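Local coordinates for EGF family domain-containing protein (Toxoplasma gondii, PDB 4Z80), which is an AMA-family parasite surface protein that binds a peptide of its RON2-like partner, and probably serves host-cell invasion at the moving junction, at residues E120-V125 with D310-F315; M126-T131 with C265-S270; P279-M284 with R290-H295. All blocks are in the same frame, centred on the assembly; numbering follows the deposited sequence.

Contact 1: residues E120-V125 with D310-F315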
ATOM      1  N   GLU A 120      13.190   4.694  -5.076  1.00 12.70           N
ATOM      2  CA  GLU A 120      12.185   5.710  -5.332  1.00 11.05           C
ATOM      3  C   GLU A 120      11.729   5.730  -6.785  1.00 11.71           C
ATOM      4  O   GLU A 120      12.417   5.244  -7.689  1.00 12.50           O
ATOM      5  CB  GLU A 120      12.705   7.095  -4.952  1.00 14.16           C
ATOM      6  CG  GLU A 120      12.695   7.354  -3.462  1.00 12.49           C
ATOM      7  CD  GLU A 120      13.025   8.793  -3.116  1.00 12.54           C
ATOM      8  OE1 GLU A 120      13.182   9.612  -4.041  1.00 12.78           O
ATOM      9  OE2 GLU A 120      13.129   9.094  -1.914  1.00 14.25           O
ATOM     10  N   ILE A 121      10.560   6.320  -6.994  1.00 11.18           N
ATOM     11  CA  ILE A 121      10.034   6.561  -8.331  1.00 11.39           C
ATOM     12  C   ILE A 121      10.802   7.646  -9.071  1.00 13.55           C
ATOM     13  O   ILE A 121      11.564   8.417  -8.473  1.00 13.31           O
ATOM     14  CB  ILE A 121       8.530   6.953  -8.273  1.00 11.76           C
ATOM     15  CG1 ILE A 121       8.334   8.305  -7.555  1.00 12.10           C
ATOM     16  CG2 ILE A 121       7.731   5.852  -7.589  1.00 12.99           C
ATOM     17  CD1 ILE A 121       6.885   8.807  -7.538  1.00 13.49           C
ATOM     18  N   HIS A 122      10.589   7.690 -10.384  1.00 14.88           N
ATOM     19  CA  HIS A 122      11.090   8.753 -11.241  1.00 13.51           C
ATOM     20  C   HIS A 122       9.901   9.310 -12.023  1.00 13.53           C
ATOM     21  O   HIS A 122       9.751   9.040 -13.214  1.00 16.48           O
ATOM     22  CB  HIS A 122      12.178   8.240 -12.189  1.00 15.75           C
ATOM     23  CG  HIS A 122      12.841   9.320 -12.986  1.00 12.85           C
ATOM     24  ND1 HIS A 122      14.177   9.628 -12.847  1.00 16.53           N
ATOM     25  CD2 HIS A 122      12.351  10.190 -13.902  1.00 16.67           C
ATOM     26  CE1 HIS A 122      14.484  10.632 -13.652  1.00 16.51           C
ATOM     27  NE2 HIS A 122      13.391  10.995 -14.300  1.00 16.22           N
ATOM     28  N   ALA A 123       9.044  10.073 -11.351  1.00 13.36           N
ATOM     29  CA  ALA A 123       7.839  10.586 -11.999  1.00 12.15           C
ATOM     30  C   ALA A 123       8.024  11.988 -12.592  1.00 15.12           C
ATOM     31  O   ALA A 123       7.046  12.629 -12.973  1.00 16.84           O
ATOM     32  CB  ALA A 123       6.671  10.586 -11.012  1.00 14.03           C
ATOM     33  N   ASN A 124       9.271  12.450 -12.680  1.00 15.43           N
ATOM     34  CA  ASN A 124       9.597  13.760 -13.254  1.00 16.07           C
ATOM     35  C   ASN A 124       8.955  14.887 -12.440  1.00 14.75           C
ATOM     36  O   ASN A 124       8.248  15.748 -12.976  1.00 19.33           O
ATOM     37  CB  ASN A 124       9.170  13.829 -14.721  1.00 16.86           C
ATOM     38  CG  ASN A 124       9.859  12.780 -15.576  1.00 23.95           C
ATOM     39  OD1 ASN A 124      11.084  12.658 -15.554  1.00 27.20           O
ATOM     40  ND2 ASN A 124       9.074  12.002 -16.310  1.00 31.06           N
ATOM     41  N   VAL A 125       9.231  14.864 -11.139  1.00 14.13           N
ATOM     42  CA  VAL A 125       8.669  15.811 -10.179  1.00 14.73           C
ATOM     43  C   VAL A 125       9.748  16.671  -9.512  1.00 14.91           C
ATOM     44  O   VAL A 125       9.572  17.882  -9.400  1.00 16.36           O
ATOM     45  CB  VAL A 125       7.872  15.072  -9.083  1.00 15.04           C
ATOM     46  CG1 VAL A 125       7.400  16.029  -7.985  1.00 18.01           C
ATOM     47  CG2 VAL A 125       6.675  14.354  -9.704  1.00 14.55           C
ATOM     48  N   ASP A 310      15.834   3.749 -20.198  1.00 15.15           N
ATOM     49  CA  ASP A 310      16.169   5.156 -19.967  1.00 16.94           C
ATOM     50  C   ASP A 310      15.005   6.097 -20.285  1.00 16.40           C
ATOM     51  O   ASP A 310      15.077   7.302 -20.023  1.00 16.20           O
ATOM     52  CB  ASP A 310      17.375   5.557 -20.813  1.00 13.99           C
ATOM     53  CG  ASP A 310      18.613   4.773 -20.462  1.00 23.99           C
ATOM     54  OD1 ASP A 310      18.897   4.624 -19.256  1.00 20.44           O
ATOM     55  OD2 ASP A 310      19.299   4.304 -21.395  1.00 33.61           O
ATOM     56  N   ASP A 311      13.940   5.551 -20.861  1.00 13.72           N
ATOM     57  CA  ASP A 311      12.808   6.350 -21.335  1.00 13.53           C
ATOM     58  C   ASP A 311      11.930   6.785 -20.173  1.00 14.02           C
ATOM     59  O   ASP A 311      11.191   5.972 -19.622  1.00 15.14           O
ATOM     60  CB  ASP A 311      12.001   5.534 -22.351  1.00 15.03           C
ATOM     61  CG  ASP A 311      10.852   6.313 -22.976  1.00 17.84           C
ATOM     62  OD1 ASP A 311      10.588   7.464 -22.578  1.00 15.58           O
ATOM     63  OD2 ASP A 311      10.203   5.745 -23.883  1.00 21.03           O
ATOM     64  N   THR A 312      12.008   8.061 -19.802  1.00 15.24           N
ATOM     65  CA  THR A 312      11.282   8.544 -18.632  1.00 16.00           C
ATOM     66  C   THR A 312       9.785   8.690 -18.899  1.00 18.24           C
ATOM     67  O   THR A 312       9.023   9.007 -17.980  1.00 21.75           O
ATOM     68  CB  THR A 312      11.844   9.888 -18.125  1.00 16.95           C
ATOM     69  OG1 THR A 312      11.720  10.893 -19.143  1.00 21.71           O
ATOM     70  CG2 THR A 312      13.307   9.735 -17.744  1.00 19.41           C
ATOM     71  N   ASN A 313       9.355   8.435 -20.131  1.00 15.62           N
ATOM     72  CA  ASN A 313       7.925   8.412 -20.423  1.00 18.46           C
ATOM     73  C   ASN A 313       7.366   6.988 -20.416  1.00 19.21           C
ATOM     74  O   ASN A 313       6.161   6.791 -20.592  1.00 21.15           O
ATOM     75  CB  ASN A 313       7.635   9.088 -21.766  1.00 22.96           C
ATOM     76  CG  ASN A 313       6.203   9.585 -21.863  1.00 39.79           C
ATOM     77  OD1 ASN A 313       5.469   9.229 -22.785  1.00 50.03           O
ATOM     78  ND2 ASN A 313       5.793  10.399 -20.890  1.00 48.00           N
ATOM     79  N   ALA A 314       8.230   5.997 -20.194  1.00 15.18           N
ATOM     80  CA  ALA A 314       7.789   4.609 -20.131  1.00 13.53           C
ATOM     81  C   ALA A 314       7.474   4.214 -18.694  1.00 15.08           C
ATOM     82  O   ALA A 314       7.891   4.883 -17.742  1.00 16.50           O
ATOM     83  CB  ALA A 314       8.847   3.679 -20.722  1.00 16.09           C
ATOM     84  N   PHE A 315       6.689   3.151 -18.559  1.00 11.76           N
ATOM     85  CA  PHE A 315       6.367   2.569 -17.267  1.00 11.33           C
ATOM     86  C   PHE A 315       6.840   1.124 -17.269  1.00 12.37           C
ATOM     87  O   PHE A 315       6.738   0.425 -18.278  1.00 11.55           O
ATOM     88  CB  PHE A 315       4.860   2.660 -16.970  1.00 12.17           C
ATOM     89  CG  PHE A 315       4.524   2.565 -15.500  1.00 13.36           C
ATOM     90  CD1 PHE A 315       4.408   1.330 -14.877  1.00 12.26           C
ATOM     91  CD2 PHE A 315       4.335   3.713 -14.735  1.00 12.66           C
ATOM     92  CE1 PHE A 315       4.118   1.238 -13.518  1.00 11.33           C
ATOM     93  CE2 PHE A 315       4.038   3.618 -13.372  1.00 11.64           C
ATOM     94  CZ  PHE A 315       3.924   2.385 -12.775  1.00 12.21           C
TER
HETATM   95  O   HOH W   1       9.508   7.982 -15.591  1.00 19.45           O
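Thr312 reaches across to His122 and Asn124 and supplies about half of the buried surface, with both its side chain and its carbonyl. Its CB lies 3.9 Å from Asn124 OD1, at the amide end of that side chain. Beyond CB it branches. OG1 sits between the backbone N and the carbonyl carbon (chi1 61°) and passes 4.0 Å from Asn124 ND2, a loose approach. This torsion places the methyl CG2, anti to the carbonyl carbon, beside the imidazole of His122, where it meets NE2 at 3.7 Å and CD2 at 4.0 Å in an oblique approach. The other nitrogen of that ring, ND1, is hydrogen-bonded to Val144 O, which helps fix the ring's rotation.

The backbone takes part as well: Thr312 O accepts a weak hydrogen bond from Asn124 ND2 (3.4 Å, 144° at the hydrogen). A water makes a second link: it donates to Thr312 O and to His122 O, both at 2.6 Å, bridging the two backbones, which share no direct backbone bond here.

Thr312 is part of a compact bend. Ala314 N bonds back to Asp311 O, and Asn313 N reaches Asp311 OD1 from above the carboxylate plane. The 310-315 loop thus presents Thr312 at the second position of a type I beta turn (Asp311 to Ala314) whose first residue also forms an Asx turn, set against the irregular 120-125 loop.

Contact 2: residues M126-T131 with C265-S270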
ATOM      1  N   MET A 126      10.848  16.047  -9.081  1.00 14.34           N
ATOM      2  CA  MET A 126      11.871  16.720  -8.273  1.00 15.00           C
ATOM      3  C   MET A 126      13.071  17.128  -9.125  1.00 14.41           C
ATOM      4  O   MET A 126      13.621  16.306  -9.849  1.00 14.97           O
ATOM      5  CB  MET A 126      12.349  15.811  -7.132  1.00 14.44           C
ATOM      6  CG  MET A 126      11.244  15.326  -6.194  1.00 14.94           C
ATOM      7  SD  MET A 126      10.363  16.692  -5.404  1.00 15.74           S
ATOM      8  CE  MET A 126       9.252  15.788  -4.317  1.00 17.37           C
ATOM      9  N   PRO A 127      13.508  18.391  -9.019  1.00 13.39           N
ATOM     10  CA  PRO A 127      12.995  19.460  -8.155  1.00 16.04           C
ATOM     11  C   PRO A 127      11.715  20.075  -8.692  1.00 14.77           C
ATOM     12  O   PRO A 127      11.579  20.270  -9.898  1.00 16.72           O
ATOM     13  CB  PRO A 127      14.125  20.486  -8.166  1.00 13.58           C
ATOM     14  CG  PRO A 127      14.715  20.331  -9.532  1.00 15.99           C
ATOM     15  CD  PRO A 127      14.673  18.845  -9.796  1.00 15.27           C
ATOM     16  N   HIS A 128      10.789  20.389  -7.798  1.00 15.94           N
ATOM     17  CA  HIS A 128       9.534  20.989  -8.208  1.00 15.28           C
ATOM     18  C   HIS A 128       9.717  22.471  -8.495  1.00 16.92           C
ATOM     19  O   HIS A 128       9.060  23.029  -9.367  1.00 18.15           O
ATOM     20  CB  HIS A 128       8.475  20.778  -7.128  1.00 15.49           C
ATOM     21  CG  HIS A 128       7.136  21.324  -7.492  1.00 17.75           C
ATOM     22  ND1 HIS A 128       6.355  20.773  -8.485  1.00 17.46           N
ATOM     23  CD2 HIS A 128       6.451  22.391  -7.021  1.00 16.61           C
ATOM     24  CE1 HIS A 128       5.241  21.471  -8.601  1.00 17.20           C
ATOM     25  NE2 HIS A 128       5.274  22.458  -7.725  1.00 18.18           N
ATOM     26  N   SER A 129      10.621  23.095  -7.745  1.00 16.96           N
ATOM     27  CA  SER A 129      10.955  24.503  -7.936  1.00 20.01           C
ATOM     28  C   SER A 129      12.449  24.697  -7.750  1.00 13.93           C
ATOM     29  O   SER A 129      13.082  23.996  -6.961  1.00 17.54           O
ATOM     30  CB  SER A 129      10.185  25.391  -6.955  1.00 20.82           C
ATOM     31  OG  SER A 129      10.649  26.733  -7.011  1.00 22.54           O
ATOM     32  N   THR A 130      13.007  25.644  -8.492  1.00 16.99           N
ATOM     33  CA  THR A 130      14.389  26.055  -8.286  1.00 17.87           C
ATOM     34  C   THR A 130      14.451  27.560  -8.074  1.00 20.11           C
ATOM     35  O   THR A 130      15.468  28.185  -8.341  1.00 19.45           O
ATOM     36  CB  THR A 130      15.293  25.663  -9.475  1.00 19.51           C
ATOM     37  OG1 THR A 130      14.776  26.232 -10.685  1.00 19.74           O
ATOM     38  CG2 THR A 130      15.362  24.153  -9.616  1.00 18.17           C
ATOM     39  N   THR A 131      13.363  28.134  -7.572  1.00 17.02           N
ATOM     40  CA  THR A 131      13.297  29.576  -7.356  1.00 18.85           C
ATOM     41  C   THR A 131      14.444  30.056  -6.469  1.00 18.91           C
ATOM     42  O   THR A 131      14.678  29.510  -5.390  1.00 18.30           O
ATOM     43  CB  THR A 131      11.946  29.961  -6.745  1.00 20.95           C
ATOM     44  OG1 THR A 131      10.920  29.684  -7.704  1.00 22.43           O
ATOM     45  CG2 THR A 131      11.891  31.447  -6.375  1.00 21.06           C
ATOM     46  N   CYS A 265       1.095  16.995   1.550  1.00 14.48           N
ATOM     47  CA  CYS A 265       2.521  17.263   1.697  1.00 13.52           C
ATOM     48  C   CYS A 265       3.245  17.269   0.358  1.00 14.60           C
ATOM     49  O   CYS A 265       4.365  17.761   0.266  1.00 16.02           O
ATOM     50  CB  CYS A 265       3.169  16.222   2.606  1.00 13.76           C
ATOM     51  SG  CYS A 265       2.416  16.058   4.241  1.00 16.30           S
ATOM     52  N   TRP A 266       2.615  16.703  -0.671  1.00 15.53           N
ATOM     53  CA  TRP A 266       3.242  16.590  -1.982  1.00 13.97           C
ATOM     54  C   TRP A 266       2.752  17.688  -2.902  1.00 13.38           C
ATOM     55  O   TRP A 266       1.589  18.091  -2.835  1.00 16.65           O
ATOM     56  CB  TRP A 266       2.958  15.223  -2.610  1.00 12.63           C
ATOM     57  CG  TRP A 266       3.196  14.104  -1.673  1.00 13.52           C
ATOM     58  CD1 TRP A 266       2.262  13.241  -1.188  1.00 14.26           C
ATOM     59  CD2 TRP A 266       4.445  13.718  -1.086  1.00 12.07           C
ATOM     60  NE1 TRP A 266       2.848  12.337  -0.342  1.00 13.73           N
ATOM     61  CE2 TRP A 266       4.189  12.606  -0.260  1.00 12.28           C
ATOM     62  CE3 TRP A 266       5.756  14.198  -1.181  1.00 13.68           C
ATOM     63  CZ2 TRP A 266       5.195  11.965   0.468  1.00 12.26           C
ATOM     64  CZ3 TRP A 266       6.755  13.558  -0.456  1.00 12.42           C
ATOM     65  CH2 TRP A 266       6.469  12.457   0.355  1.00 12.13           C
ATOM     66  N   PRO A 267       3.629  18.174  -3.787  1.00 12.74           N
ATOM     67  CA  PRO A 267       3.217  19.258  -4.676  1.00 14.68           C
ATOM     68  C   PRO A 267       2.368  18.764  -5.838  1.00 16.33           C
ATOM     69  O   PRO A 267       2.633  17.685  -6.379  1.00 16.13           O
ATOM     70  CB  PRO A 267       4.546  19.809  -5.180  1.00 15.85           C
ATOM     71  CG  PRO A 267       5.433  18.628  -5.207  1.00 14.22           C
ATOM     72  CD  PRO A 267       5.023  17.765  -4.037  1.00 14.63           C
ATOM     73  N   TYR A 268       1.354  19.541  -6.199  1.00 14.74           N
ATOM     74  CA  TYR A 268       0.625  19.324  -7.438  1.00 15.38           C
ATOM     75  C   TYR A 268       0.457  20.626  -8.206  1.00 18.52           C
ATOM     76  O   TYR A 268       0.004  21.631  -7.656  1.00 17.63           O
ATOM     77  CB  TYR A 268      -0.760  18.713  -7.196  1.00 16.12           C
ATOM     78  CG  TYR A 268      -1.564  18.712  -8.476  1.00 16.19           C
ATOM     79  CD1 TYR A 268      -1.218  17.873  -9.529  1.00 15.98           C
ATOM     80  CD2 TYR A 268      -2.625  19.589  -8.657  1.00 16.38           C
ATOM     81  CE1 TYR A 268      -1.922  17.890 -10.712  1.00 16.70           C
ATOM     82  CE2 TYR A 268      -3.334  19.611  -9.844  1.00 17.93           C
ATOM     83  CZ  TYR A 268      -2.979  18.755 -10.864  1.00 18.76           C
ATOM     84  OH  TYR A 268      -3.672  18.769 -12.049  1.00 24.50           O
ATOM     85  N   LYS A 269       0.819  20.584  -9.483  1.00 17.25           N
ATOM     86  CA  LYS A 269       0.569  21.679 -10.413  1.00 20.09           C
ATOM     87  C   LYS A 269      -0.030  21.088 -11.680  1.00 21.27           C
ATOM     88  O   LYS A 269       0.383  20.010 -12.120  1.00 21.21           O
ATOM     89  CB  LYS A 269       1.857  22.439 -10.708  1.00 24.65           C
ATOM     90  CG  LYS A 269       1.704  23.604 -11.653  1.00 29.08           C
ATOM     91  CD  LYS A 269       3.004  24.382 -11.679  1.00 39.44           C
ATOM     92  CE  LYS A 269       2.929  25.609 -12.563  1.00 54.52           C
ATOM     93  NZ  LYS A 269       4.136  26.464 -12.387  1.00 59.01           N
ATOM     94  N   SER A 270      -1.007  21.797 -12.244  1.00 23.31           N
ATOM     95  CA  SER A 270      -1.786  21.321 -13.387  1.00 23.90           C
ATOM     96  C   SER A 270      -0.895  20.672 -14.438  1.00 23.03           C
ATOM     97  O   SER A 270       0.115  21.239 -14.847  1.00 25.40           O
ATOM     98  CB  SER A 270      -2.576  22.481 -14.005  1.00 27.34           C
ATOM     99  OG  SER A 270      -3.652  22.006 -14.794  1.00 37.42           O
TER
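His128 lays one face of its imidazole on the ring of Pro267, and this is the main apolar contact. Pro267 CB stands 3.6 Å from the centroid of the His128 ring and only 5° off its normal, a CH-pi contact. The proline methylene therefore sits over the ring centre, with Pro267 CG 3.9 Å from His128 CG. The imidazole gets there because CG runs anti to the backbone N (chi1 -178°), setting the ring against the proline. A lesser apolar touch comes at the ring edge, near its plane: Lys269 CB lies 4.1 Å from His128 CE1, while the rest of the extended lysine chain leads away.

Polar links run within the first loop and outward. Thr131 N donates to Ser129 OG (3.1 Å, 167° at the hydrogen), closing an ST turn. His128 NE2 is hydrogen-bonded to Ser12 OG of the RON2L1 peptide, so the imidazole is held by its face on Pro267 and by its nitrogen on the ligand. Asn9 of the same peptide bonds to Trp266 O and Tyr268 N, straddling Pro267, and Glu16 of the peptide takes Ser129 OG and Thr131 OG1.

Outside the contact, Cys265 at the start of 265-270 is disulfide-bonded to Cys161. Together the two loops form part of the peptide-binding surface of this AMA-RON2 complex.

Contact 3: residues P279-M284 with R290-H295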
ATOM      1  N   PRO A 279      -0.919   4.000  -1.852  1.00 10.46           N
ATOM      2  CA  PRO A 279      -0.760   2.723  -1.165  1.00 11.20           C
ATOM      3  C   PRO A 279       0.592   2.655  -0.457  1.00 11.02           C
ATOM      4  O   PRO A 279       1.448   3.528  -0.648  1.00 10.56           O
ATOM      5  CB  PRO A 279      -0.866   1.707  -2.305  1.00 11.29           C
ATOM      6  CG  PRO A 279      -0.304   2.403  -3.473  1.00 10.80           C
ATOM      7  CD  PRO A 279      -0.656   3.875  -3.297  1.00 10.60           C
ATOM      8  N   ALA A 280       0.781   1.631   0.365  1.00 12.20           N
ATOM      9  CA  ALA A 280       1.995   1.506   1.149  1.00 11.12           C
ATOM     10  C   ALA A 280       2.359   0.053   1.374  1.00 11.92           C
ATOM     11  O   ALA A 280       1.512  -0.837   1.288  1.00 13.17           O
ATOM     12  CB  ALA A 280       1.835   2.225   2.495  1.00 11.79           C
ATOM     13  N   MET A 281       3.640  -0.169   1.651  1.00 12.45           N
ATOM     14  CA  MET A 281       4.156  -1.456   2.091  1.00 10.70           C
ATOM     15  C   MET A 281       4.495  -1.405   3.577  1.00 12.90           C
ATOM     16  O   MET A 281       5.228  -0.520   4.007  1.00 13.83           O
ATOM     17  CB  MET A 281       5.408  -1.825   1.306  1.00 11.96           C
ATOM     18  CG  MET A 281       5.198  -2.004  -0.186  1.00 12.28           C
ATOM     19  SD  MET A 281       4.011  -3.306  -0.600  1.00 12.95           S
ATOM     20  CE  MET A 281       4.746  -4.699   0.243  1.00 14.59           C
ATOM     21  N   PHE A 282       3.962  -2.344   4.347  1.00 10.89           N
ATOM     22  CA  PHE A 282       4.333  -2.502   5.748  1.00 13.10           C
ATOM     23  C   PHE A 282       5.144  -3.771   5.923  1.00 14.49           C
ATOM     24  O   PHE A 282       4.811  -4.809   5.361  1.00 13.82           O
ATOM     25  CB  PHE A 282       3.091  -2.536   6.628  1.00 13.60           C
ATOM     26  CG  PHE A 282       3.391  -2.554   8.099  1.00 15.78           C
ATOM     27  CD1 PHE A 282       3.892  -1.425   8.724  1.00 16.84           C
ATOM     28  CD2 PHE A 282       3.155  -3.688   8.857  1.00 16.82           C
ATOM     29  CE1 PHE A 282       4.168  -1.428  10.081  1.00 17.81           C
ATOM     30  CE2 PHE A 282       3.428  -3.699  10.223  1.00 18.71           C
ATOM     31  CZ  PHE A 282       3.934  -2.564  10.831  1.00 17.24           C
ATOM     32  N   ASP A 283       6.229  -3.673   6.688  1.00 14.28           N
ATOM     33  CA  ASP A 283       7.071  -4.816   7.003  1.00 13.77           C
ATOM     34  C   ASP A 283       6.788  -5.257   8.445  1.00 17.36           C
ATOM     35  O   ASP A 283       7.118  -4.537   9.394  1.00 16.90           O
ATOM     36  CB  ASP A 283       8.539  -4.440   6.797  1.00 18.24           C
ATOM     37  CG  ASP A 283       9.483  -5.627   6.902  1.00 18.24           C
ATOM     38  OD1 ASP A 283       9.205  -6.567   7.674  1.00 21.01           O
ATOM     39  OD2 ASP A 283      10.525  -5.612   6.211  1.00 21.95           O
ATOM     40  N   MET A 284       6.159  -6.423   8.598  1.00 15.68           N
ATOM     41  CA  MET A 284       5.751  -6.924   9.915  1.00 19.09           C
ATOM     42  C   MET A 284       6.940  -7.173  10.825  1.00 21.16           C
ATOM     43  O   MET A 284       6.801  -7.137  12.048  1.00 23.07           O
ATOM     44  CB  MET A 284       4.958  -8.230   9.787  1.00 20.13           C
ATOM     45  CG  MET A 284       3.664  -8.138   9.003  1.00 21.45           C
ATOM     46  SD  MET A 284       2.332  -7.256   9.833  1.00 24.43           S
ATOM     47  CE  MET A 284       2.005  -8.363  11.206  1.00 29.88           C
ATOM     48  N   ARG A 290       6.391   2.122   4.289  1.00 12.79           N
ATOM     49  CA  ARG A 290       6.931   2.817   3.119  1.00 12.33           C
ATOM     50  C   ARG A 290       5.803   3.159   2.154  1.00 12.77           C
ATOM     51  O   ARG A 290       5.113   2.271   1.666  1.00 13.42           O
ATOM     52  CB  ARG A 290       7.981   1.957   2.419  1.00 11.86           C
ATOM     53  CG  ARG A 290       8.850   2.728   1.452  1.00 13.23           C
ATOM     54  CD  ARG A 290      10.040   3.355   2.186  1.00 13.41           C
ATOM     55  NE  ARG A 290      10.840   4.192   1.297  1.00 12.50           N
ATOM     56  CZ  ARG A 290      11.646   3.716   0.353  1.00 12.84           C
ATOM     57  NH1 ARG A 290      11.748   2.405   0.171  1.00 12.14           N
ATOM     58  NH2 ARG A 290      12.338   4.543  -0.414  1.00 12.16           N
ATOM     59  N   LEU A 291       5.605   4.448   1.898  1.00 11.32           N
ATOM     60  CA  LEU A 291       4.612   4.900   0.933  1.00 10.93           C
ATOM     61  C   LEU A 291       5.083   4.574  -0.478  1.00 12.57           C
ATOM     62  O   LEU A 291       6.270   4.697  -0.773  1.00 11.33           O
ATOM     63  CB  LEU A 291       4.372   6.403   1.067  1.00 11.89           C
ATOM     64  CG  LEU A 291       3.883   6.881   2.437  1.00 12.00           C
ATOM     65  CD1 LEU A 291       3.776   8.393   2.429  1.00 14.66           C
ATOM     66  CD2 LEU A 291       2.562   6.256   2.833  1.00 15.53           C
ATOM     67  N   LEU A 292       4.149   4.139  -1.325  1.00 11.31           N
ATOM     68  CA  LEU A 292       4.420   3.906  -2.741  1.00 12.84           C
ATOM     69  C   LEU A 292       3.913   5.096  -3.542  1.00 12.62           C
ATOM     70  O   LEU A 292       2.860   5.667  -3.240  1.00 13.47           O
ATOM     71  CB  LEU A 292       3.760   2.623  -3.230  1.00 12.05           C
ATOM     72  CG  LEU A 292       4.125   1.342  -2.479  1.00 10.67           C
ATOM     73  CD1 LEU A 292       3.326   0.165  -3.035  1.00 12.96           C
ATOM     74  CD2 LEU A 292       5.610   1.057  -2.558  1.00 14.70           C
ATOM     75  N   GLY A 293       4.647   5.466  -4.585  1.00 11.19           N
ATOM     76  CA  GLY A 293       4.296   6.631  -5.373  1.00 11.64           C
ATOM     77  C   GLY A 293       3.292   6.355  -6.480  1.00 11.70           C
ATOM     78  O   GLY A 293       2.727   7.274  -7.060  1.00 11.88           O
ATOM     79  N   TYR A 294       3.071   5.076  -6.755  1.00 11.50           N
ATOM     80  CA  TYR A 294       2.224   4.641  -7.862  1.00 11.64           C
ATOM     81  C   TYR A 294       1.099   3.728  -7.386  1.00  9.79           C
ATOM     82  O   TYR A 294       1.307   2.872  -6.512  1.00 11.40           O
ATOM     83  CB  TYR A 294       3.055   3.894  -8.903  1.00 11.11           C
ATOM     84  CG  TYR A 294       4.099   4.694  -9.653  1.00 10.30           C
ATOM     85  CD1 TYR A 294       3.852   5.995 -10.073  1.00 11.74           C
ATOM     86  CD2 TYR A 294       5.325   4.127  -9.967  1.00 11.75           C
ATOM     87  CE1 TYR A 294       4.808   6.712 -10.789  1.00 14.18           C
ATOM     88  CE2 TYR A 294       6.284   4.827 -10.688  1.00 12.37           C
ATOM     89  CZ  TYR A 294       6.019   6.120 -11.093  1.00 12.77           C
ATOM     90  OH  TYR A 294       6.977   6.831 -11.810  1.00 13.60           O
ATOM     91  N   HIS A 295      -0.081   3.912  -7.975  1.00 10.24           N
ATOM     92  CA  HIS A 295      -1.250   3.079  -7.707  1.00 10.92           C
ATOM     93  C   HIS A 295      -1.262   1.801  -8.538  1.00 10.76           C
ATOM     94  O   HIS A 295      -1.906   0.821  -8.165  1.00 10.64           O
ATOM     95  CB  HIS A 295      -2.533   3.851  -7.978  1.00  9.88           C
ATOM     96  CG  HIS A 295      -2.717   5.041  -7.096  1.00 10.41           C
ATOM     97  ND1 HIS A 295      -3.167   4.943  -5.797  1.00 11.98           N
ATOM     98  CD2 HIS A 295      -2.506   6.357  -7.327  1.00 13.62           C
ATOM     99  CE1 HIS A 295      -3.229   6.154  -5.268  1.00 12.59           C
ATOM    100  NE2 HIS A 295      -2.836   7.029  -6.176  1.00 12.23           N
TER
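Met281 and Arg290 face each other as a hydrogen-bonded antiparallel pair, closed by two backbone bonds. Arg290 N donates to Met281 O (2.9 Å, 171° at the hydrogen), and Met281 N donates to Arg290 O at 2.9 Å. A third bond, Leu292 N to Pro279 O (2.9 Å), continues the pairing past the end of the strand; here the donor is tilted 25° from the carbonyl plane. Between them Ala280 and Leu291 form a non-hydrogen-bonded pair, where Ala280 CA comes within 3.3 Å of Arg290 O in a CA-H...O contact.

The segments belong to the beta hairpin of strands 280-283 and 289-291. Strand 280-283 also pairs with 329-332 on its other side, whereas 289-291 is the last strand of this antiparallel sheet on that side, though Leu291 goes on to backbone-bond with Met153.

Apolar side chains pack on both faces. On one, the small Ala280 CB touches Leu291 CD2, and both side chains lean on helix 252-262. On the other, Met281 CG fits against the two methyls of Leu292, 3.9 Å from CD2; bends at chi2 and chi3 then carry the thioether end away from the strand pair. Arg290 leaves this side too, its NH1 bonded to Lys118 O.

Pro279 packs against the residues that follow the second strand. Its CG lies 4.1 Å from Leu292 CB and 3.5 Å from Tyr294 O, while its CD meets His295 ND1 at 3.7 Å, the two side chains crossing at about a right angle.

Contact 3 is the core of the set, a hairpin contact whose touching residues are all buried, held by regular backbone pairing and aliphatic packing. Contacts 1 and 2 are partly buried and join loops far apart in sequence. Contact 1 relies on a bridging water and a weak amide bond, contact 2 on a ring-face contact beside the bound peptide; the peptide touches neither contact 1 nor contact 3. The first segments of contacts 1 and 2 are consecutive in one long loop, and the two contacts meet where Val125 packs on Pro267. Tyr294 joins contact 3 to contact 1, lying against Ile121 and Phe315. Contacts 2 and 3 do not touch, though their nearest atoms are about 4 Å apart.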